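PDB 4RFA: Lmo0740 protein from Listeria monocytogenes, which probably acts as a Crp-family transcription regulator, pairing a cyclic nucleotide-binding-type domain with a helix-turn-helix DNA-binding domain in a dimer. Local coordinates for the interface of chains A and B. Sequence-based numbering; all coordinates share one arbitrary frame. Chains: chain A/B, Lmo0740 protein.

Contact 1: the interface of chains A and B. Residues chain A 132, 135-136, 139; chain B 132, 135-136, 139.
A:Phe136 and B:Phe136 meet at the two-fold axis where the two copies of helix 126-143 pack together. The A:Phe136 and B:Phe136 ring centroids are 4.6 Å apart and the planes 59° apart, an edge-to-face pair; the closest spacing of the two rings is doubtful. Each ring reaches the axis with its CG anti to the carbonyl carbon (chi1 -73°). On one flank, the CD1 corner of A:Phe136 lies 3.5 Å from CE1 of the B:His139 imidazole, again edge-to-face. On the other, CZ of A:Phe136 is 3.8 Å from CG2 of B:Ile132, and CG2 of A:Ile132 and CG2 of B:Ile132 touch across the axis at 3.7 Å. The polar link is a hydrogen bond between A:His139 ND1 and B:His139 ND1, 2.9 Å long and 153° at the hydrogen. Each nitrogen lies in the plane of the opposite imidazole, at its edge, although the two rings stand almost perpendicular. With one nitrogen donating and the other accepting, the two histidines probably differ in proton placement at any moment. The carbonyl O of A:Val135 sits over a face of the A:His139 ring, towards the rim, and may help to polarise it. Packing thins away from this aromatic centre: A:Val135 CG1 comes no nearer than 4.3 Å to B:Phe136 CE1 and loses little surface. CG2 of A:Ile132, anti to the backbone N, faces the axis, whereas its CG1 branch adds no close contact within the patch. The patch forms the apolar, histidine-linked middle of the helix pair that, as in the Crp family, probably holds the dimer together.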
ATOM      1  N   ILE A 132       8.600  -3.593  -4.656  1.00 48.06           N
ATOM      2  CA  ILE A 132       7.742  -2.553  -4.097  1.00 50.45           C
ATOM      3  C   ILE A 132       6.438  -2.494  -4.867  1.00 45.50           C
ATOM      4  O   ILE A 132       5.374  -2.609  -4.268  1.00 52.89           O
ATOM      5  CB  ILE A 132       8.444  -1.165  -4.179  1.00 56.44           C
ATOM      6  CG1 ILE A 132       9.729  -1.112  -3.336  1.00 62.40           C
ATOM      7  CG2 ILE A 132       7.541  -0.035  -3.731  1.00 57.24           C
ATOM      8  CD1 ILE A 132       9.771  -2.072  -2.182  1.00 64.60           C
ATOM      9  N   VAL A 135       4.034  -5.017  -3.957  1.00 43.83           N
ATOM     10  CA  VAL A 135       3.378  -4.863  -2.642  1.00 44.07           C
ATOM     11  C   VAL A 135       2.257  -3.844  -2.775  1.00 42.58           C
ATOM     12  O   VAL A 135       1.159  -4.069  -2.249  1.00 40.91           O
ATOM     13  CB  VAL A 135       4.338  -4.434  -1.533  1.00 46.80           C
ATOM     14  CG1 VAL A 135       3.575  -4.176  -0.234  1.00 49.32           C
ATOM     15  CG2 VAL A 135       5.295  -5.552  -1.295  1.00 49.70           C
ATOM     16  N   PHE A 136       2.532  -2.762  -3.493  1.00 43.56           N
ATOM     17  CA  PHE A 136       1.492  -1.800  -3.862  1.00 49.48           C
ATOM     18  C   PHE A 136       0.283  -2.418  -4.511  1.00 44.65           C
ATOM     19  O   PHE A 136      -0.853  -2.137  -4.112  1.00 44.62           O
ATOM     20  CB  PHE A 136       2.025  -0.767  -4.813  1.00 48.77           C
ATOM     21  CG  PHE A 136       2.931   0.206  -4.166  1.00 58.87           C
ATOM     22  CD1 PHE A 136       2.877   0.434  -2.812  1.00 63.27           C
ATOM     23  CD2 PHE A 136       3.834   0.905  -4.915  1.00 62.48           C
ATOM     24  CE1 PHE A 136       3.721   1.360  -2.213  1.00 82.71           C
ATOM     25  CE2 PHE A 136       4.664   1.833  -4.323  1.00 72.57           C
ATOM     26  CZ  PHE A 136       4.611   2.062  -2.970  1.00 70.87           C
ATOM     27  N   HIS A 139      -1.684  -4.171  -1.976  1.00 38.66           N
ATOM     28  CA  HIS A 139      -2.363  -3.194  -1.146  1.00 37.51           C
ATOM     29  C   HIS A 139      -3.668  -2.711  -1.806  1.00 39.73           C
ATOM     30  O   HIS A 139      -4.713  -2.649  -1.177  1.00 37.88           O
ATOM     31  CB  HIS A 139      -1.457  -1.987  -0.869  1.00 40.27           C
ATOM     32  CG  HIS A 139      -0.341  -2.237   0.087  1.00 45.78           C
ATOM     33  ND1 HIS A 139       0.615  -1.282   0.377  1.00 53.15           N
ATOM     34  CD2 HIS A 139       0.002  -3.331   0.803  1.00 45.68           C
ATOM     35  CE1 HIS A 139       1.460  -1.762   1.270  1.00 51.65           C
ATOM     36  NE2 HIS A 139       1.114  -3.008   1.536  1.00 44.54           N
TER
ATOM     37  N   ILE B 132       8.225   6.363  -0.632  1.00 48.06           N
ATOM     38  CA  ILE B 132       7.551   5.071  -0.709  1.00 50.45           C
ATOM     39  C   ILE B 132       6.986   4.704   0.647  1.00 45.50           C
ATOM     40  O   ILE B 132       5.792   4.448   0.758  1.00 52.89           O
ATOM     41  CB  ILE B 132       8.548   3.963  -1.162  1.00 56.44           C
ATOM     42  CG1 ILE B 132       9.090   4.210  -2.579  1.00 62.40           C
ATOM     43  CG2 ILE B 132       7.928   2.582  -1.131  1.00 57.24           C
ATOM     44  CD1 ILE B 132       8.198   5.031  -3.466  1.00 64.60           C
ATOM     45  N   VAL B 135       3.874   6.319   1.471  1.00 43.83           N
ATOM     46  CA  VAL B 135       2.675   5.859   0.739  1.00 44.07           C
ATOM     47  C   VAL B 135       2.177   4.574   1.381  1.00 42.58           C
ATOM     48  O   VAL B 135       0.965   4.418   1.581  1.00 40.91           O
ATOM     49  CB  VAL B 135       2.926   5.630  -0.750  1.00 46.80           C
ATOM     50  CG1 VAL B 135       1.684   5.042  -1.419  1.00 49.32           C
ATOM     51  CG2 VAL B 135       3.210   6.953  -1.378  1.00 49.70           C
ATOM     52  N   PHE B 136       3.108   3.691   1.720  1.00 43.56           N
ATOM     53  CA  PHE B 136       2.788   2.504   2.516  1.00 49.48           C
ATOM     54  C   PHE B 136       2.031   2.799   3.784  1.00 44.65           C
ATOM     55  O   PHE B 136       1.008   2.162   4.063  1.00 44.62           O
ATOM     56  CB  PHE B 136       4.035   1.765   2.908  1.00 48.77           C
ATOM     57  CG  PHE B 136       4.662   1.044   1.780  1.00 58.87           C
ATOM     58  CD1 PHE B 136       3.931   0.687   0.672  1.00 63.27           C
ATOM     59  CD2 PHE B 136       5.985   0.712   1.829  1.00 62.48           C
ATOM     60  CE1 PHE B 136       4.522  -0.003  -0.378  1.00 82.71           C
ATOM     61  CE2 PHE B 136       6.571   0.017   0.792  1.00 72.57           C
ATOM     62  CZ  PHE B 136       5.841  -0.340  -0.315  1.00 70.87           C
ATOM     63  N   HIS B 139      -1.424   3.660   2.952  1.00 38.66           N
ATOM     64  CA  HIS B 139      -2.129   2.454   2.558  1.00 37.51           C
ATOM     65  C   HIS B 139      -2.632   1.673   3.786  1.00 39.73           C
ATOM     66  O   HIS B 139      -3.777   1.251   3.845  1.00 37.88           O
ATOM     67  CB  HIS B 139      -1.227   1.545   1.712  1.00 40.27           C
ATOM     68  CG  HIS B 139      -0.968   2.022   0.324  1.00 45.78           C
ATOM     69  ND1 HIS B 139      -0.108   1.365  -0.536  1.00 53.15           N
ATOM     70  CD2 HIS B 139      -1.421   3.097  -0.357  1.00 45.68           C
ATOM     71  CE1 HIS B 139      -0.091   1.987  -1.700  1.00 51.65           C
ATOM     72  NE2 HIS B 139      -0.873   3.047  -1.611  1.00 44.54           N
TER

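Contact 2: the interface of chains A and B. Residues chain A 134, 137-138, 163; chain B 90.
B:Tyr90, with CG anti to its carbonyl carbon (chi1 -68°), extends its phenol across the side of helix 126-143 of chain A, where A:Arg138, its CG likewise anti to the carbonyl carbon and its chain extended at chi2 (163°), carries CG and CD to the hydroxyl end; a bend at chi3 then sets where the guanidinium goes. The stem rather than the guanidinium makes this contact: CD of A:Arg138 is 3.4 Å from the phenol OH of B:Tyr90, and CG of A:Arg138 is 4.0 Å from CZ of B:Tyr90. A:Asp134, one helical turn earlier, crosses obliquely at the CD1-CE1 edge of the ring, displaced towards the face that A:Ala137 covers. Its carboxylate OD1 stands 3.2 Å from B:Tyr90 CD1 and meets ring carbons, with the carboxylate plane 54° from the ring. Between these two residues in sequence, A:Ala137 places its CB methyl over one ring face, offset towards the rim and 4.2 Å from B:Tyr90 CG. The opposite side of the ring is met more loosely by A:Val163, whose CG1 methyl is 4.1 Å from B:Tyr90 CE2. B:Tyr90 is poorly ordered, and the fine detail of these contacts is correspondingly uncertain. The tyrosine belongs to the loop between 3-10 helix 84-87 and strand 95-99 of the cyclic nucleotide-binding-type domain of chain B; its ring inserts between helices 126-143 and 150-165 of chain A.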
ATOM      1  N   ASP A 134       4.970  -4.674  -6.587  1.00 45.16           N
ATOM      2  CA  ASP A 134       4.068  -5.799  -6.281  1.00 43.14           C
ATOM      3  C   ASP A 134       3.392  -5.654  -4.921  1.00 42.05           C
ATOM      4  O   ASP A 134       2.277  -6.102  -4.751  1.00 46.48           O
ATOM      5  CB  ASP A 134       4.807  -7.135  -6.357  1.00 47.16           C
ATOM      6  CG  ASP A 134       5.195  -7.491  -7.778  1.00 49.88           C
ATOM      7  OD1 ASP A 134       4.590  -6.942  -8.715  1.00 49.85           O
ATOM      8  OD2 ASP A 134       6.091  -8.329  -7.962  1.00 53.87           O
ATOM      9  N   ALA A 137       0.526  -3.242  -5.519  1.00 41.44           N
ATOM     10  CA  ALA A 137      -0.589  -3.891  -6.218  1.00 41.06           C
ATOM     11  C   ALA A 137      -1.396  -4.707  -5.213  1.00 41.81           C
ATOM     12  O   ALA A 137      -2.593  -4.643  -5.226  1.00 44.02           O
ATOM     13  CB  ALA A 137      -0.090  -4.778  -7.346  1.00 40.74           C
ATOM     14  N   ARG A 138      -0.742  -5.423  -4.287  1.00 41.60           N
ATOM     15  CA  ARG A 138      -1.497  -6.201  -3.313  1.00 38.89           C
ATOM     16  C   ARG A 138      -2.252  -5.317  -2.310  1.00 39.66           C
ATOM     17  O   ARG A 138      -3.362  -5.621  -1.905  1.00 41.71           O
ATOM     18  CB  ARG A 138      -0.576  -7.174  -2.616  1.00 44.16           C
ATOM     19  CG  ARG A 138       0.006  -8.222  -3.559  1.00 48.55           C
ATOM     20  CD  ARG A 138       1.202  -8.876  -2.924  1.00 48.30           C
ATOM     21  NE  ARG A 138       0.746  -9.432  -1.631  1.00 54.74           N
ATOM     22  CZ  ARG A 138       1.477  -9.468  -0.527  1.00 47.36           C
ATOM     23  NH1 ARG A 138       2.695  -8.961  -0.517  1.00 48.22           N
ATOM     24  NH2 ARG A 138       0.955  -9.952   0.576  1.00 51.06           N
ATOM     25  N   VAL A 163      -3.970 -16.038  -5.917  1.00 58.45           N
ATOM     26  CA  VAL A 163      -2.970 -15.350  -6.683  1.00 59.57           C
ATOM     27  C   VAL A 163      -1.633 -15.310  -5.913  1.00 62.20           C
ATOM     28  O   VAL A 163      -0.585 -15.541  -6.502  1.00 65.72           O
ATOM     29  CB  VAL A 163      -3.420 -13.929  -7.038  1.00 59.94           C
ATOM     30  CG1 VAL A 163      -2.262 -13.138  -7.680  1.00 63.38           C
ATOM     31  CG2 VAL A 163      -4.606 -13.985  -7.988  1.00 61.43           C
TER
ATOM     32  N   TYR B  90       2.441  -7.834 -11.880  1.00 82.35           N
ATOM     33  CA  TYR B  90       1.004  -8.087 -11.980  1.00 89.91           C
ATOM     34  C   TYR B  90       0.543  -7.170 -13.119  1.00 96.59           C
ATOM     35  O   TYR B  90       1.386  -6.604 -13.821  1.00 97.93           O
ATOM     36  CB  TYR B  90       0.267  -7.617 -10.687  1.00 88.85           C
ATOM     37  CG  TYR B  90       0.565  -8.406  -9.409  1.00 88.23           C
ATOM     38  CD1 TYR B  90       1.862  -8.584  -8.962  1.00 90.59           C
ATOM     39  CD2 TYR B  90      -0.460  -8.926  -8.619  1.00 92.97           C
ATOM     40  CE1 TYR B  90       2.147  -9.292  -7.806  1.00 92.56           C
ATOM     41  CE2 TYR B  90      -0.185  -9.627  -7.446  1.00 93.39           C
ATOM     42  CZ  TYR B  90       1.134  -9.819  -7.049  1.00 95.28           C
ATOM     43  OH  TYR B  90       1.472 -10.529  -5.898  1.00 96.26           O
TER

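The C-alpha centres of contact 1 and contact 2 are about 11 Å apart, and both draw on helix 126-143 of chain A. The residues interleave along that helix: those of contact 1 face the partner's copy of the same helix, whereas those of contact 2 look towards a loop of chain B. Contact 2 also takes in helix 150-165, and two-fold symmetry gives it a twin with the chains exchanged. Contact 1 thus lies on the axis and contact 2 off it, an arrangement that may tie each beta-rich domain to the other subunit and help set the relative positions of the DNA-binding domains.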